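Local atomic coordinates of ankyrin repeat domain protein (Legionella pneumophila subsp. pneumophila, PDB entry 6MCA), a protein that probably acts as a translocated Legionella effector that engages the host LARP7 component of the 7SK snRNP complex, combining ankyrin repeats with a cysteine protease-like part. Residues 387-392 with 430-435; 416-421 with 435-440. All blocks are in the same frame, centred on the assembly; numbering follows the deposited sequence.

Following the chain from its N terminus, helix 373-399 comes first, then helix 404-421, then helix 427-440. Contact 1 closes the longer loop, bringing 430-435 back beside 387-392 across 37 mostly helical residues. Contact 2 closes the shorter one, 416-421 with 435-440. Their segments alternate along the chain, so the two closures cross, and both end on helix 427-440, where they share Lys435. With centres about 8 Å apart they form one continuous packing zone: Leu392 of contact 1 reaches Ile417 and Ile436 of contact 2, and Ala433 reaches Leu418. Together they join three successive helices of the C-terminal helical part.

Contact 1 of 2, residues 387-392 with 430-435; sequences DKDRAL and LERAEK
Arg432 reaches from helix 427-440 to Asp389 on helix 373-399 and closes a salt bridge between two segments that run almost parallel, 8° apart, with axes 11.7 Å from each other. CB of Arg432 lies against a leucine methyl, CD2 of Leu392, at 3.7 Å. That methyl also flanks CG and CD, so the aliphatic part of the arginine lies obliquely over the end of Leu392. The chain is extended from CG to NE, which carries the guanidinium past the leucine to the carboxylate. There NE of Arg432 donates to OD1 of Asp389 at 2.7 Å, a nearly straight bond (167°) with the oxygen close to the guanidinium plane. OD1 is met on its syn side, somewhat out of the carboxylate plane, and the planes of the two groups are 42° apart. The pair is therefore not a flat, two-pronged one: NH2 of Arg432 adds a weak bond to the same oxygen, OD1 of Asp389, at 3.4 Å. NH2 has a second salt-bridge partner in Glu385, one turn earlier on helix 373-399, and two acids probably help offset the arginine's charge. Over one guanidinium face lies CB of Lys388, 3.9 Å from NH2 of Arg432, while the lysine's NZ pairs with Glu385. On the other flank of the salt bridge, Lys435 brings its CD to 4.3 Å from CD2 of Leu392 and sends NZ to Asp393. A polar strip thus borders an apolar patch centred on Leu392. That patch continues onto helix 404-421 through Leu414 and Ile417, Phe163, on a loop, touches both Lys388 and Arg432, and helix 147-162 packs against helix 373-399 through Leu158, Ile159 and Arg162.

Contact 2 of 2, residues 416-421 with 435-440; sequences GILFQA and KILNIL
Ile436 and Leu418 mark the nearest approach of segments 416-421 and 435-440, their CA atoms 7.1 Å apart. Ile436 presents two bumps. CD1 of Ile436, at the end of an extended branch (chi2 159°), rests against CG2 of Ile417 at 3.8 Å and reaches toward the backbone N of Leu418; CG2 of Ile436 sits on CB of Leu418, 4.1 Å off. In return, CD2 of Leu418 enters the hollow between two leucines, 3.9 Å from CD2 of Leu437 and 4.1 Å from CD1 of Leu440. Leu418 crosses Leu437 at about a right angle but slides past Leu440 in the opposite direction. Packing is wholly apolar across a steep crossing: the axes of the two segments pass 10.5 Å apart at -131°, and their helices follow each other through a short loop, within the run of helices from 373-399 to 463-474. All five touching residues are buried, and further helices extend the apolar interior around them. Leu392 of helix 373-399 touches Ile436, Leu449 of helix 447-458 meets Leu418, Leu437 and Leu440, and helix 463-474 contributes Ile471 against Leu418 and Leu472 against Leu437.

Contact 1 of 2, residues 387-392 with 430-435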
ATOM      1  N   ASP A 387     -11.408   3.981  10.050  1.00 30.74           N
ATOM      2  CA  ASP A 387     -10.426   4.435   9.069  1.00 27.11           C
ATOM      3  C   ASP A 387     -11.099   5.145   7.901  1.00 28.08           C
ATOM      4  O   ASP A 387     -10.571   6.142   7.388  1.00 28.71           O
ATOM      5  CB  ASP A 387      -9.588   3.256   8.578  1.00 30.39           C
ATOM      6  CG  ASP A 387      -8.190   3.670   8.161  1.00 39.89           C
ATOM      7  OD1 ASP A 387      -7.577   4.493   8.874  1.00 35.48           O
ATOM      8  OD2 ASP A 387      -7.703   3.176   7.123  1.00 40.73           O
ATOM      9  N   LYS A 388     -12.257   4.642   7.461  1.00 29.09           N
ATOM     10  CA  LYS A 388     -13.046   5.359   6.462  1.00 33.79           C
ATOM     11  C   LYS A 388     -13.304   6.795   6.906  1.00 32.18           C
ATOM     12  O   LYS A 388     -13.005   7.757   6.180  1.00 32.89           O
ATOM     13  CB  LYS A 388     -14.376   4.642   6.222  1.00 32.10           C
ATOM     14  CG  LYS A 388     -14.289   3.333   5.460  1.00 40.76           C
ATOM     15  CD  LYS A 388     -15.684   2.768   5.235  1.00 24.71           C
ATOM     16  CE  LYS A 388     -15.645   1.428   4.522  1.00 55.85           C
ATOM     17  NZ  LYS A 388     -17.013   0.861   4.350  1.00 59.65           N
ATOM     18  N   ASP A 389     -13.860   6.951   8.111  1.00 28.75           N
ATOM     19  CA  ASP A 389     -14.191   8.287   8.595  1.00 27.93           C
ATOM     20  C   ASP A 389     -12.942   9.138   8.811  1.00 42.78           C
ATOM     21  O   ASP A 389     -12.982  10.353   8.593  1.00 35.01           O
ATOM     22  CB  ASP A 389     -15.013   8.187   9.879  1.00 34.25           C
ATOM     23  CG  ASP A 389     -16.408   7.640   9.634  1.00 54.96           C
ATOM     24  OD1 ASP A 389     -17.003   7.975   8.587  1.00 38.60           O
ATOM     25  OD2 ASP A 389     -16.908   6.872  10.482  1.00 54.44           O
ATOM     26  N   ARG A 390     -11.826   8.522   9.208  1.00 32.42           N
ATOM     27  CA  ARG A 390     -10.587   9.269   9.406  1.00 30.80           C
ATOM     28  C   ARG A 390     -10.073   9.836   8.089  1.00 37.02           C
ATOM     29  O   ARG A 390      -9.661  11.000   8.022  1.00 42.61           O
ATOM     30  CB  ARG A 390      -9.532   8.367  10.052  1.00 32.90           C
ATOM     31  CG  ARG A 390      -8.234   9.075  10.428  1.00 24.71           C
ATOM     32  CD  ARG A 390      -7.151   8.890   9.367  1.00 36.10           C
ATOM     33  NE  ARG A 390      -6.738   7.497   9.221  1.00 38.02           N
ATOM     34  CZ  ARG A 390      -5.641   7.106   8.581  1.00 38.80           C
ATOM     35  NH1 ARG A 390      -4.841   8.005   8.023  1.00 37.64           N
ATOM     36  NH2 ARG A 390      -5.341   5.816   8.497  1.00 29.55           N
ATOM     37  N   ALA A 391     -10.078   9.021   7.032  1.00 25.85           N
ATOM     38  CA  ALA A 391      -9.633   9.509   5.730  1.00 33.25           C
ATOM     39  C   ALA A 391     -10.553  10.609   5.213  1.00 35.74           C
ATOM     40  O   ALA A 391     -10.084  11.622   4.665  1.00 38.15           O
ATOM     41  CB  ALA A 391      -9.557   8.350   4.737  1.00 26.08           C
ATOM     42  N   LEU A 392     -11.868  10.433   5.384  1.00 35.24           N
ATOM     43  CA  LEU A 392     -12.803  11.475   4.969  1.00 33.33           C
ATOM     44  C   LEU A 392     -12.550  12.780   5.720  1.00 31.84           C
ATOM     45  O   LEU A 392     -12.558  13.866   5.121  1.00 35.52           O
ATOM     46  CB  LEU A 392     -14.240  10.998   5.182  1.00 28.66           C
ATOM     47  CG  LEU A 392     -15.356  11.959   4.772  1.00 41.96           C
ATOM     48  CD1 LEU A 392     -15.183  12.392   3.327  1.00 37.44           C
ATOM     49  CD2 LEU A 392     -16.714  11.311   4.977  1.00 30.20           C
ATOM     50  N   LEU A 430     -25.321   8.726   5.143  1.00 43.13           N
ATOM     51  CA  LEU A 430     -25.960  10.036   5.073  1.00 45.37           C
ATOM     52  C   LEU A 430     -25.171  11.081   5.853  1.00 50.44           C
ATOM     53  O   LEU A 430     -25.084  12.240   5.432  1.00 54.19           O
ATOM     54  CB  LEU A 430     -27.398   9.948   5.584  1.00 51.82           C
ATOM     55  CG  LEU A 430     -28.445   9.575   4.533  1.00 70.78           C
ATOM     56  CD1 LEU A 430     -29.764   9.194   5.189  1.00 71.87           C
ATOM     57  CD2 LEU A 430     -28.642  10.713   3.541  1.00 54.31           C
ATOM     58  N   GLU A 431     -24.584  10.695   6.988  1.00 40.35           N
ATOM     59  CA  GLU A 431     -23.717  11.619   7.716  1.00 44.55           C
ATOM     60  C   GLU A 431     -22.486  11.977   6.891  1.00 43.82           C
ATOM     61  O   GLU A 431     -22.090  13.151   6.821  1.00 55.46           O
ATOM     62  CB  GLU A 431     -23.307  11.010   9.057  1.00 37.61           C
ATOM     63  CG  GLU A 431     -24.473  10.713   9.987  1.00 48.52           C
ATOM     64  CD  GLU A 431     -24.078   9.838  11.160  1.00 59.46           C
ATOM     65  OE1 GLU A 431     -24.982   9.364  11.881  1.00 72.42           O
ATOM     66  OE2 GLU A 431     -22.864   9.624  11.363  1.00 64.93           O
ATOM     67  N   ARG A 432     -21.867  10.976   6.258  1.00 37.45           N
ATOM     68  CA  ARG A 432     -20.740  11.254   5.370  1.00 45.72           C
ATOM     69  C   ARG A 432     -21.162  12.149   4.210  1.00 38.52           C
ATOM     70  O   ARG A 432     -20.413  13.044   3.797  1.00 41.63           O
ATOM     71  CB  ARG A 432     -20.143   9.947   4.850  1.00 38.81           C
ATOM     72  CG  ARG A 432     -19.672   9.000   5.940  1.00 44.40           C
ATOM     73  CD  ARG A 432     -18.769   7.914   5.379  1.00 51.12           C
ATOM     74  NE  ARG A 432     -18.291   7.010   6.420  1.00 40.72           N
ATOM     75  CZ  ARG A 432     -18.585   5.715   6.479  1.00 47.83           C
ATOM     76  NH1 ARG A 432     -19.355   5.166   5.550  1.00 45.38           N
ATOM     77  NH2 ARG A 432     -18.106   4.970   7.466  1.00 34.67           N
ATOM     78  N   ALA A 433     -22.368  11.931   3.682  1.00 45.45           N
ATOM     79  CA  ALA A 433     -22.867  12.753   2.587  1.00 44.75           C
ATOM     80  C   ALA A 433     -23.091  14.191   3.034  1.00 47.85           C
ATOM     81  O   ALA A 433     -22.848  15.123   2.266  1.00 51.07           O
ATOM     82  CB  ALA A 433     -24.159  12.156   2.028  1.00 49.07           C
ATOM     83  N   GLU A 434     -23.567  14.390   4.263  1.00 48.47           N
ATOM     84  CA  GLU A 434     -23.694  15.741   4.801  1.00 53.13           C
ATOM     85  C   GLU A 434     -22.328  16.410   4.902  1.00 55.79           C
ATOM     86  O   GLU A 434     -22.146  17.563   4.476  1.00 58.64           O
ATOM     87  CB  GLU A 434     -24.375  15.697   6.170  1.00 54.90           C
ATOM     88  CG  GLU A 434     -25.108  16.971   6.551  1.00 79.67           C
ATOM     89  CD  GLU A 434     -26.451  17.099   5.860  1.00 88.01           C
ATOM     90  OE1 GLU A 434     -26.544  17.860   4.875  1.00 94.55           O
ATOM     91  OE2 GLU A 434     -27.413  16.437   6.304  1.00 87.58           O
ATOM     92  N   LYS A 435     -21.354  15.691   5.470  1.00 45.01           N
ATOM     93  CA  LYS A 435     -19.984  16.195   5.538  1.00 34.80           C
ATOM     94  C   LYS A 435     -19.478  16.624   4.166  1.00 41.28           C
ATOM     95  O   LYS A 435     -18.849  17.679   4.026  1.00 37.60           O
ATOM     96  CB  LYS A 435     -19.059  15.125   6.118  1.00 41.22           C
ATOM     97  CG  LYS A 435     -19.129  14.938   7.623  1.00 38.98           C
ATOM     98  CD  LYS A 435     -17.979  14.051   8.084  1.00 38.00           C
ATOM     99  CE  LYS A 435     -18.199  13.519   9.489  1.00 37.42           C
ATOM    100  NZ  LYS A 435     -17.177  12.496   9.847  1.00 61.76           N
TER

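Contact 2 of 2, residues 416-421 with 435-440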
ATOM      1  N   GLY A 416     -16.384  11.596  -5.770  1.00 46.47           N
ATOM      2  CA  GLY A 416     -16.313  10.166  -6.017  1.00 38.10           C
ATOM      3  C   GLY A 416     -16.848   9.359  -4.851  1.00 37.26           C
ATOM      4  O   GLY A 416     -17.638   8.427  -5.032  1.00 35.42           O
ATOM      5  N   ILE A 417     -16.421   9.711  -3.634  1.00 40.84           N
ATOM      6  CA  ILE A 417     -16.949   9.057  -2.434  1.00 42.83           C
ATOM      7  C   ILE A 417     -18.470   9.145  -2.414  1.00 40.79           C
ATOM      8  O   ILE A 417     -19.171   8.133  -2.283  1.00 46.64           O
ATOM      9  CB  ILE A 417     -16.345   9.680  -1.163  1.00 45.28           C
ATOM     10  CG1 ILE A 417     -14.829   9.493  -1.126  1.00 36.89           C
ATOM     11  CG2 ILE A 417     -16.993   9.083   0.081  1.00 24.56           C
ATOM     12  CD1 ILE A 417     -14.187  10.054   0.127  1.00 39.09           C
ATOM     13  N   LEU A 418     -18.995  10.363  -2.563  1.00 39.34           N
ATOM     14  CA  LEU A 418     -20.435  10.589  -2.457  1.00 49.32           C
ATOM     15  C   LEU A 418     -21.206   9.779  -3.492  1.00 50.38           C
ATOM     16  O   LEU A 418     -22.214   9.138  -3.170  1.00 41.03           O
ATOM     17  CB  LEU A 418     -20.735  12.081  -2.609  1.00 47.99           C
ATOM     18  CG  LEU A 418     -22.201  12.495  -2.751  1.00 45.20           C
ATOM     19  CD1 LEU A 418     -22.995  12.121  -1.509  1.00 37.44           C
ATOM     20  CD2 LEU A 418     -22.308  13.986  -3.037  1.00 38.91           C
ATOM     21  N   PHE A 419     -20.744   9.788  -4.744  1.00 40.93           N
ATOM     22  CA  PHE A 419     -21.507   9.142  -5.805  1.00 52.20           C
ATOM     23  C   PHE A 419     -21.406   7.624  -5.730  1.00 50.90           C
ATOM     24  O   PHE A 419     -22.411   6.924  -5.901  1.00 52.98           O
ATOM     25  CB  PHE A 419     -21.038   9.641  -7.171  1.00 54.39           C
ATOM     26  CG  PHE A 419     -21.899   9.177  -8.313  1.00 75.57           C
ATOM     27  CD1 PHE A 419     -23.151   9.731  -8.526  1.00 70.98           C
ATOM     28  CD2 PHE A 419     -21.454   8.189  -9.177  1.00 77.60           C
ATOM     29  CE1 PHE A 419     -23.945   9.306  -9.575  1.00 74.14           C
ATOM     30  CE2 PHE A 419     -22.243   7.761 -10.229  1.00 72.20           C
ATOM     31  CZ  PHE A 419     -23.490   8.321 -10.428  1.00 70.76           C
ATOM     32  N   GLN A 420     -20.211   7.089  -5.468  1.00 52.45           N
ATOM     33  CA  GLN A 420     -20.016   5.650  -5.576  1.00 43.89           C
ATOM     34  C   GLN A 420     -20.312   4.890  -4.290  1.00 40.42           C
ATOM     35  O   GLN A 420     -20.791   3.753  -4.358  1.00 49.80           O
ATOM     36  CB  GLN A 420     -18.580   5.344  -6.013  1.00 40.06           C
ATOM     37  CG  GLN A 420     -18.172   5.982  -7.333  1.00 37.78           C
ATOM     38  CD  GLN A 420     -16.884   5.401  -7.885  1.00 41.61           C
ATOM     39  OE1 GLN A 420     -16.633   4.200  -7.775  1.00 35.78           O
ATOM     40  NE2 GLN A 420     -16.057   6.253  -8.480  1.00 35.16           N
ATOM     41  N   ALA A 421     -20.049   5.474  -3.119  1.00 42.09           N
ATOM     42  CA  ALA A 421     -20.001   4.702  -1.885  1.00 48.39           C
ATOM     43  C   ALA A 421     -21.114   5.019  -0.895  1.00 46.03           C
ATOM     44  O   ALA A 421     -21.185   4.368   0.153  1.00 57.91           O
ATOM     45  CB  ALA A 421     -18.643   4.900  -1.201  1.00 35.76           C
ATOM     46  N   LYS A 435     -21.354  15.691   5.470  1.00 45.01           N
ATOM     47  CA  LYS A 435     -19.984  16.195   5.538  1.00 34.80           C
ATOM     48  C   LYS A 435     -19.478  16.624   4.166  1.00 41.28           C
ATOM     49  O   LYS A 435     -18.849  17.679   4.026  1.00 37.60           O
ATOM     50  CB  LYS A 435     -19.059  15.125   6.118  1.00 41.22           C
ATOM     51  CG  LYS A 435     -19.129  14.938   7.623  1.00 38.98           C
ATOM     52  CD  LYS A 435     -17.979  14.051   8.084  1.00 38.00           C
ATOM     53  CE  LYS A 435     -18.199  13.519   9.489  1.00 37.42           C
ATOM     54  NZ  LYS A 435     -17.177  12.496   9.847  1.00 61.76           N
ATOM     55  N   ILE A 436     -19.747  15.814   3.140  1.00 50.57           N
ATOM     56  CA  ILE A 436     -19.215  16.092   1.808  1.00 43.23           C
ATOM     57  C   ILE A 436     -19.966  17.247   1.151  1.00 44.04           C
ATOM     58  O   ILE A 436     -19.359  18.129   0.529  1.00 38.85           O
ATOM     59  CB  ILE A 436     -19.266  14.817   0.946  1.00 41.39           C
ATOM     60  CG1 ILE A 436     -18.310  13.761   1.504  1.00 51.46           C
ATOM     61  CG2 ILE A 436     -18.930  15.132  -0.501  1.00 39.48           C
ATOM     62  CD1 ILE A 436     -18.638  12.350   1.070  1.00 47.22           C
ATOM     63  N   LEU A 437     -21.296  17.260   1.273  1.00 53.23           N
ATOM     64  CA  LEU A 437     -22.106  18.309   0.671  1.00 54.55           C
ATOM     65  C   LEU A 437     -21.846  19.665   1.304  1.00 49.90           C
ATOM     66  O   LEU A 437     -22.120  20.689   0.669  1.00 58.18           O
ATOM     67  CB  LEU A 437     -23.589  17.959   0.781  1.00 44.84           C
ATOM     68  CG  LEU A 437     -24.075  16.822  -0.121  1.00 54.58           C
ATOM     69  CD1 LEU A 437     -25.522  16.468   0.191  1.00 66.46           C
ATOM     70  CD2 LEU A 437     -23.904  17.186  -1.585  1.00 42.53           C
ATOM     71  N   ASN A 438     -21.336  19.698   2.540  1.00 48.92           N
ATOM     72  CA  ASN A 438     -20.877  20.968   3.095  1.00 41.77           C
ATOM     73  C   ASN A 438     -19.864  21.648   2.180  1.00 38.10           C
ATOM     74  O   ASN A 438     -19.807  22.882   2.123  1.00 48.45           O
ATOM     75  CB  ASN A 438     -20.268  20.751   4.480  1.00 53.75           C
ATOM     76  CG  ASN A 438     -21.206  21.152   5.596  1.00 51.11           C
ATOM     77  OD1 ASN A 438     -22.383  21.431   5.366  1.00 64.94           O
ATOM     78  ND2 ASN A 438     -20.689  21.188   6.819  1.00 70.68           N
ATOM     79  N   ILE A 439     -19.070  20.867   1.454  1.00 49.88           N
ATOM     80  CA  ILE A 439     -18.057  21.398   0.553  1.00 47.53           C
ATOM     81  C   ILE A 439     -18.548  21.435  -0.890  1.00 44.27           C
ATOM     82  O   ILE A 439     -18.319  22.415  -1.599  1.00 54.98           O
ATOM     83  CB  ILE A 439     -16.757  20.574   0.676  1.00 42.44           C
ATOM     84  CG1 ILE A 439     -16.116  20.789   2.049  1.00 35.55           C
ATOM     85  CG2 ILE A 439     -15.782  20.928  -0.438  1.00 37.54           C
ATOM     86  CD1 ILE A 439     -14.856  19.981   2.266  1.00 41.19           C
ATOM     87  N   LEU A 440     -19.234  20.381  -1.338  1.00 60.16           N
ATOM     88  CA  LEU A 440     -19.638  20.300  -2.738  1.00 49.32           C
ATOM     89  C   LEU A 440     -20.786  21.235  -3.095  1.00 61.22           C
ATOM     90  O   LEU A 440     -21.142  21.321  -4.275  1.00 57.70           O
ATOM     91  CB  LEU A 440     -20.016  18.863  -3.096  1.00 45.38           C
ATOM     92  CG  LEU A 440     -18.839  17.899  -3.226  1.00 47.69           C
ATOM     93  CD1 LEU A 440     -19.292  16.580  -3.831  1.00 46.28           C
ATOM     94  CD2 LEU A 440     -17.733  18.526  -4.061  1.00 36.67           C
TER